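PDB 4WUJ: glycoside hydrolase family 15, cellulose signaling associated protein envoy from Hypocrea jecorina, which binds flavin mononucleotide in a LOV domain of the PAS fold and serves as a blue-light photoreceptor linking light to oxidative stress. Local coordinates for residues L19-R24 with L128-D133; L40-I45 with H137-G142. All coordinates share one frame; numbering follows the deposited sequence.

Contact 1: L19-R24 with L128-D133; sequences LRIASR and LPLWAD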
loop_
_atom_site.group_PDB
_atom_site.type_symbol
_atom_site.label_atom_id
_atom_site.label_comp_id
_atom_site.label_asym_id
_atom_site.label_seq_id
_atom_site.Cartn_x
_atom_site.Cartn_y
_atom_site.Cartn_z
ATOM N N LEU C 19 2.603 -8.878 3.594
ATOM C CA LEU C 19 2.105 -10.211 3.466
ATOM C C LEU C 19 2.697 -11.135 4.536
ATOM O O LEU C 19 1.979 -11.940 5.121
ATOM C CB LEU C 19 2.406 -10.725 2.079
ATOM C CG LEU C 19 1.618 -11.953 1.661
ATOM C CD1 LEU C 19 0.114 -11.768 1.925
ATOM C CD2 LEU C 19 1.917 -12.229 0.180
ATOM N N ARG C 20 4.003 -11.048 4.783
ATOM C CA ARG C 20 4.621 -11.898 5.807
ATOM C C ARG C 20 3.954 -11.639 7.165
ATOM O O ARG C 20 3.644 -12.572 7.942
ATOM C CB ARG C 20 6.115 -11.620 5.896
ATOM C CG ARG C 20 6.987 -12.714 5.329
ATOM C CD ARG C 20 8.327 -12.163 4.846
ATOM N NE ARG C 20 8.984 -11.301 5.832
ATOM C CZ ARG C 20 9.803 -10.300 5.516
ATOM N NH1 ARG C 20 10.070 -10.027 4.235
ATOM N NH2 ARG C 20 10.359 -9.573 6.477
ATOM N N ILE C 21 3.731 -10.356 7.424
ATOM C CA ILE C 21 3.054 -9.925 8.628
ATOM C C ILE C 21 1.667 -10.523 8.741
ATOM O O ILE C 21 1.285 -11.025 9.797
ATOM C CB ILE C 21 2.957 -8.402 8.688
ATOM C CG1 ILE C 21 4.269 -7.858 9.267
ATOM C CG2 ILE C 21 1.775 -7.979 9.556
ATOM C CD1 ILE C 21 4.605 -6.442 8.836
ATOM N N ALA C 22 0.924 -10.466 7.641
ATOM C CA ALA C 22 -0.437 -10.966 7.591
ATOM C C ALA C 22 -0.503 -12.414 8.061
ATOM O O ALA C 22 -1.422 -12.798 8.798
ATOM C CB ALA C 22 -0.995 -10.840 6.170
ATOM N N SER C 23 0.490 -13.201 7.639
ATOM C CA SER C 23 0.527 -14.629 7.914
ATOM C C SER C 23 1.422 -15.008 9.079
ATOM O O SER C 23 1.847 -16.162 9.186
ATOM C CB SER C 23 1.006 -15.377 6.658
ATOM O OG SER C 23 0.009 -15.377 5.634
ATOM N N ARG C 24 1.747 -14.046 9.935
ATOM C CA ARG C 24 2.641 -14.328 11.064
ATOM C C ARG C 24 1.961 -15.255 12.084
ATOM O O ARG C 24 0.746 -15.172 12.279
ATOM C CB ARG C 24 3.056 -13.035 11.773
ATOM C CG ARG C 24 1.930 -12.372 12.570
ATOM C CD ARG C 24 2.259 -10.929 12.798
ATOM N NE ARG C 24 1.314 -10.206 13.636
ATOM C CZ ARG C 24 0.171 -9.701 13.205
ATOM N NH1 ARG C 24 -0.200 -9.883 11.941
ATOM N NH2 ARG C 24 -0.609 -9.026 14.039
ATOM N N LEU C 128 4.498 -3.461 14.457
ATOM C CA LEU C 128 4.853 -4.855 14.329
ATOM C C LEU C 128 6.354 -5.037 14.069
ATOM O O LEU C 128 6.967 -4.248 13.370
ATOM C CB LEU C 128 4.026 -5.479 13.198
ATOM C CG LEU C 128 2.513 -5.280 13.393
ATOM C CD1 LEU C 128 1.963 -4.074 12.650
ATOM C CD2 LEU C 128 1.795 -6.509 12.962
ATOM N N PRO C 129 6.943 -6.094 14.635
ATOM C CA PRO C 129 8.332 -6.493 14.407
ATOM C C PRO C 129 8.539 -7.273 13.116
ATOM O O PRO C 129 7.678 -8.063 12.737
ATOM C CB PRO C 129 8.598 -7.442 15.573
ATOM C CG PRO C 129 7.235 -8.119 15.782
ATOM C CD PRO C 129 6.283 -6.951 15.637
ATOM N N LEU C 130 9.685 -7.067 12.468
ATOM C CA LEU C 130 10.134 -7.932 11.384
ATOM C C LEU C 130 11.270 -8.841 11.852
ATOM O O LEU C 130 11.738 -8.728 12.985
ATOM C CB LEU C 130 10.644 -7.094 10.208
ATOM C CG LEU C 130 9.646 -6.877 9.087
ATOM C CD1 LEU C 130 8.341 -6.304 9.664
ATOM C CD2 LEU C 130 10.249 -5.974 7.986
ATOM N N TRP C 131 11.705 -9.742 10.972
ATOM C CA TRP C 131 12.912 -10.539 11.207
ATOM C C TRP C 131 14.131 -9.880 10.529
ATOM O O TRP C 131 13.987 -9.127 9.551
ATOM C CB TRP C 131 12.708 -11.998 10.736
ATOM C CG TRP C 131 12.692 -12.244 9.216
ATOM C CD1 TRP C 131 13.621 -11.816 8.292
ATOM C CD2 TRP C 131 11.715 -13.017 8.466
ATOM N NE1 TRP C 131 13.271 -12.253 7.026
ATOM C CE2 TRP C 131 12.115 -12.993 7.104
ATOM C CE3 TRP C 131 10.542 -13.716 8.814
ATOM C CZ2 TRP C 131 11.377 -13.644 6.084
ATOM C CZ3 TRP C 131 9.803 -14.364 7.791
ATOM C CH2 TRP C 131 10.230 -14.321 6.448
ATOM N N ALA C 132 15.327 -10.146 11.060
ATOM C CA ALA C 132 16.559 -9.567 10.508
ATOM C C ALA C 132 16.654 -9.785 8.999
ATOM O O ALA C 132 16.726 -10.920 8.532
ATOM C CB ALA C 132 17.795 -10.136 11.206
ATOM N N ASP C 133 16.633 -8.686 8.249
ATOM C CA ASP C 133 16.722 -8.721 6.786
ATOM C C ASP C 133 18.097 -9.233 6.381
ATOM O O ASP C 133 19.000 -9.322 7.228
ATOM C CB ASP C 133 16.512 -7.312 6.202
ATOM C CG ASP C 133 15.076 -7.067 5.736
ATOM O OD1 ASP C 133 14.135 -7.664 6.331
ATOM O OD2 ASP C 133 14.899 -6.278 4.767
#
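Two arginines and an isoleucine carry the end of helix 14-22, which packs on the PAS sheet, against residues 128-133. At the outer margin Arg20 reaches over Trp131. Its chain runs out from CB, bends at chi3 (49°), and so lays the guanidinium on the indole, the two planes 19° apart and their centres 4.1 Å from each other. The overlap is offset: NE stands over the rim of the six-membered ring, 3.3 Å from CH2, while CD presses the same CH2 carbon. The indole meets it because Trp131 CG takes the crowded position between backbone N and carbonyl carbon. Asp133 OD1 is 4.2 Å from Arg20 NH2, close enough to favour the cation, probably, but beyond a salt bridge.

Further in, Ile21 forks over two leucines. With CG2 anti to the backbone N, that branch meets Leu128 CD2 at 3.7 Å, while the other branch carries CD1 crosswise to Leu130 CD1, at 3.8 Å; branched aliphatic chains suit the buried places of Ile21 and Leu128.

Arg24, just past the helix, turns back. Its extended chain lets NH1 donate to Ile21 O (2.8 Å, 164°), from above the carbonyl plane but in the plane of the guanidinium, and Arg24 N grips the same oxygen. Leu128 CD2 sits over the centre of this guanidinium, 3.6 Å from CZ, and Glu106 forms a salt bridge with NE.

An alanine at Arg20, without the guanidinium, would probably leave the indole less firmly placed on that face. The chemistry thus grades from apolar packing inside to a cation-pi stack at the margin, with no hydrogen bond between the segments, so the join rests on packing of apolar groups and on the cation-pi stack.

Contact 2: L40-I45 with H137-G142; sequences LTLCDI and HHFAVG. With FMN (flavin mononucleotide), chain I.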
loop_
_atom_site.group_PDB
_atom_site.type_symbol
_atom_site.label_atom_id
_atom_site.label_comp_id
_atom_site.label_asym_id
_atom_site.label_seq_id
_atom_site.Cartn_x
_atom_site.Cartn_y
_atom_site.Cartn_z
ATOM N N LEU C 40 1.638 4.259 6.615
ATOM C CA LEU C 40 2.610 3.234 6.993
ATOM C C LEU C 40 3.987 3.831 7.089
ATOM O O LEU C 40 4.370 4.643 6.241
ATOM C CB LEU C 40 2.643 2.110 5.978
ATOM C CG LEU C 40 3.624 0.967 6.223
ATOM C CD1 LEU C 40 3.058 -0.349 5.695
ATOM C CD2 LEU C 40 4.988 1.257 5.607
ATOM N N THR C 41 4.706 3.464 8.154
ATOM C CA THR C 41 6.110 3.803 8.288
ATOM C C THR C 41 6.892 2.513 8.500
ATOM O O THR C 41 6.393 1.513 9.039
ATOM C CB THR C 41 6.398 4.821 9.443
ATOM O OG1 THR C 41 6.120 4.217 10.716
ATOM C CG2 THR C 41 5.561 6.064 9.294
ATOM N N LEU C 42 8.113 2.538 8.017
ATOM C CA LEU C 42 9.055 1.467 8.217
ATOM C C LEU C 42 10.277 2.117 8.881
ATOM O O LEU C 42 10.827 3.127 8.377
ATOM C CB LEU C 42 9.433 0.864 6.872
ATOM C CG LEU C 42 10.205 -0.436 6.796
ATOM C CD1 LEU C 42 9.590 -1.588 7.586
ATOM C CD2 LEU C 42 10.248 -0.775 5.306
ATOM N N CYS C 43 10.688 1.544 10.007
ATOM C CA CYS C 43 11.795 2.102 10.789
ATOM C C CYS C 43 12.848 1.044 10.986
ATOM O O CYS C 43 12.523 -0.111 11.234
ATOM C CB CYS C 43 11.302 2.605 12.132
ATOM S SG CYS C 43 10.175 4.027 12.018
ATOM N N ASP C 44 14.115 1.431 10.815
ATOM C CA ASP C 44 15.190 0.512 11.043
ATOM C C ASP C 44 15.621 0.616 12.534
ATOM O O ASP C 44 16.412 1.483 12.900
ATOM C CB ASP C 44 16.360 0.831 10.107
ATOM C CG ASP C 44 17.458 -0.217 10.185
ATOM O OD1 ASP C 44 17.508 -0.950 11.192
ATOM O OD2 ASP C 44 18.278 -0.280 9.245
ATOM N N ILE C 45 15.096 -0.245 13.391
ATOM C CA ILE C 45 15.393 -0.097 14.811
ATOM C C ILE C 45 16.834 -0.566 15.248
ATOM O O ILE C 45 17.221 -0.378 16.399
ATOM C CB ILE C 45 14.306 -0.752 15.664
ATOM C CG1 ILE C 45 14.327 -2.252 15.466
ATOM C CG2 ILE C 45 12.881 -0.176 15.303
ATOM C CD1 ILE C 45 13.800 -2.988 16.654
ATOM N N HIS C 137 19.646 -6.408 10.063
ATOM C CA HIS C 137 18.930 -5.308 10.677
ATOM C C HIS C 137 17.491 -5.700 10.963
ATOM O O HIS C 137 16.829 -6.315 10.132
ATOM C CB HIS C 137 18.926 -4.113 9.723
ATOM C CG HIS C 137 20.234 -3.403 9.639
ATOM N ND1 HIS C 137 20.343 -2.107 9.185
ATOM C CD2 HIS C 137 21.490 -3.802 9.951
ATOM C CE1 HIS C 137 21.611 -1.737 9.222
ATOM N NE2 HIS C 137 22.329 -2.743 9.689
ATOM N N HIS C 138 17.020 -5.327 12.145
ATOM C CA HIS C 138 15.630 -5.506 12.545
ATOM C C HIS C 138 14.827 -4.261 12.188
ATOM O O HIS C 138 15.285 -3.145 12.376
ATOM C CB HIS C 138 15.564 -5.722 14.050
ATOM C CG HIS C 138 15.843 -7.130 14.476
ATOM N ND1 HIS C 138 14.838 -8.007 14.826
ATOM C CD2 HIS C 138 17.006 -7.817 14.612
ATOM C CE1 HIS C 138 15.364 -9.173 15.153
ATOM N NE2 HIS C 138 16.679 -9.084 15.033
ATOM N N PHE C 139 13.624 -4.453 11.671
ATOM C CA PHE C 139 12.747 -3.336 11.322
ATOM C C PHE C 139 11.434 -3.405 12.101
ATOM O O PHE C 139 11.067 -4.425 12.672
ATOM C CB PHE C 139 12.458 -3.309 9.808
ATOM C CG PHE C 139 13.665 -2.993 8.973
ATOM C CD1 PHE C 139 14.670 -3.935 8.803
ATOM C CD2 PHE C 139 13.795 -1.756 8.350
ATOM C CE1 PHE C 139 15.790 -3.639 8.028
ATOM C CE2 PHE C 139 14.910 -1.448 7.592
ATOM C CZ PHE C 139 15.905 -2.392 7.419
ATOM N N ALA C 140 10.737 -2.288 12.099
ATOM C CA ALA C 140 9.446 -2.191 12.707
ATOM C C ALA C 140 8.578 -1.528 11.671
ATOM O O ALA C 140 9.011 -0.579 10.999
ATOM C CB ALA C 140 9.501 -1.349 13.982
ATOM N N VAL C 141 7.373 -2.062 11.525
ATOM C CA VAL C 141 6.357 -1.501 10.654
ATOM C C VAL C 141 5.310 -0.902 11.525
ATOM O O VAL C 141 4.762 -1.585 12.384
ATOM C CB VAL C 141 5.626 -2.588 9.835
ATOM C CG1 VAL C 141 4.546 -1.925 8.966
ATOM C CG2 VAL C 141 6.603 -3.381 9.042
ATOM N N GLY C 142 5.028 0.362 11.296
ATOM C CA GLY C 142 3.924 1.030 11.924
ATOM C C GLY C 142 2.805 1.360 10.944
ATOM O O GLY C 142 3.048 1.759 9.792
HETATM N N1 FMN I . 4.511 7.299 17.817
HETATM C C2 FMN I . 3.421 8.108 17.575
HETATM O O2 FMN I . 3.062 8.934 18.412
HETATM N N3 FMN I . 2.731 8.005 16.370
HETATM C C4 FMN I . 3.099 7.097 15.408
HETATM O O4 FMN I . 2.472 7.054 14.354
HETATM C C4A FMN I . 4.205 6.267 15.640
HETATM N N5 FMN I . 4.618 5.351 14.681
HETATM C C5A FMN I . 5.687 4.536 14.924
HETATM C C6 FMN I . 6.048 3.626 13.948
HETATM C C7 FMN I . 7.144 2.801 14.137
HETATM C C7M FMN I . 7.487 1.825 13.056
HETATM C C8 FMN I . 7.881 2.889 15.341
HETATM C C8M FMN I . 9.074 1.992 15.558
HETATM C C9 FMN I . 7.494 3.803 16.330
HETATM C C9A FMN I . 6.398 4.634 16.127
HETATM N N10 FMN I . 5.997 5.566 17.090
HETATM C C10 FMN I . 4.906 6.378 16.848
HETATM C "C1'" FMN I . 6.648 5.719 18.448
HETATM C "C2'" FMN I . 7.888 6.574 18.577
HETATM O "O2'" FMN I . 8.624 6.492 17.380
HETATM C "C3'" FMN I . 8.667 6.106 19.840
HETATM O "O3'" FMN I . 8.988 4.722 19.751
HETATM C "C4'" FMN I . 7.832 6.350 21.120
HETATM O "O4'" FMN I . 7.668 7.743 21.281
HETATM C "C5'" FMN I . 8.436 5.708 22.382
HETATM O "O5'" FMN I . 9.808 6.042 22.494
HETATM P P FMN I . 10.275 7.372 23.239
HETATM O O1P FMN I . 11.782 7.429 23.047
HETATM O O2P FMN I . 9.688 8.640 22.718
HETATM O O3P FMN I . 9.946 7.255 24.691
#
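Backbone hydrogen bonds come first: strands 39-44 and 139-144 run antiparallel, their segment axes 4.7 Å apart, as neighbours in the PAS sheet. Thr41 and Gly142 form one hydrogen-bonded pair, each N donating to the other's O at 2.9 Å, and Cys43 with Ala140 forms the next. Ile45 N adds a weak bond to His138 O.

A His-carboxylate hydrogen bond follows beyond the backbone pairs. Asp44, with CG anti to its backbone N (chi1 -173°), offers the syn lone pair of OD2 to His137 ND1, 2.8 Å away, near the imidazole plane. The carboxylate also lies over a face of Phe139, planes 28° apart, with Asp44 OD2 3.7 Å from Phe139 CZ.

Apolar contacts fill the face bearing Leu42 and Val141. Leu42 CD1 reaches Val141 CG2 at 3.8 Å and also touches Phe139 CB, while Leu40 CD1 meets Val141 CG1; Ile17 and Ile21 of helix 14-22 pack against this side.

The other face belongs to the flavin. Thr41 OG1 stands 3.3 Å from FMN C6, Cys43 SG approaches the methyl C7M at 3.6 Å, and Ala140 CB meets C8M. Small residues suit this wall, and a CB on Gly142 would collide with C6.

The chemistry implies a two-sided strand pair: aliphatic groups bind the helix, small side chains receive the dimethylbenzene end of the isoalloxazine, and the nearby carboxylate would probably favour a protonated His137 at the margin.

The contacts meet through the sheet, where strand 120-129 lies beside strand 139-144: Leu128 N is 2.8 Å from Val141 O and Leu130 N is 3.0 Å from Phe139 O, both probable hydrogen bonds. The centres of the two contacts lie about 10 Å apart. Val141 is the joint between them, its CG2 packing 3.7 Å from Ile21 CD1 and 3.5 Å from Leu130 CD1. Contact 2 lines the flavin pocket directly, whereas in contact 1 the side chain of Leu128 remains about 8 Å from FMN. Helix 14-22 and the chromophore thus occupy opposite faces of this strand pair, so a change at the flavin could plausibly be felt by the helix through the sheet.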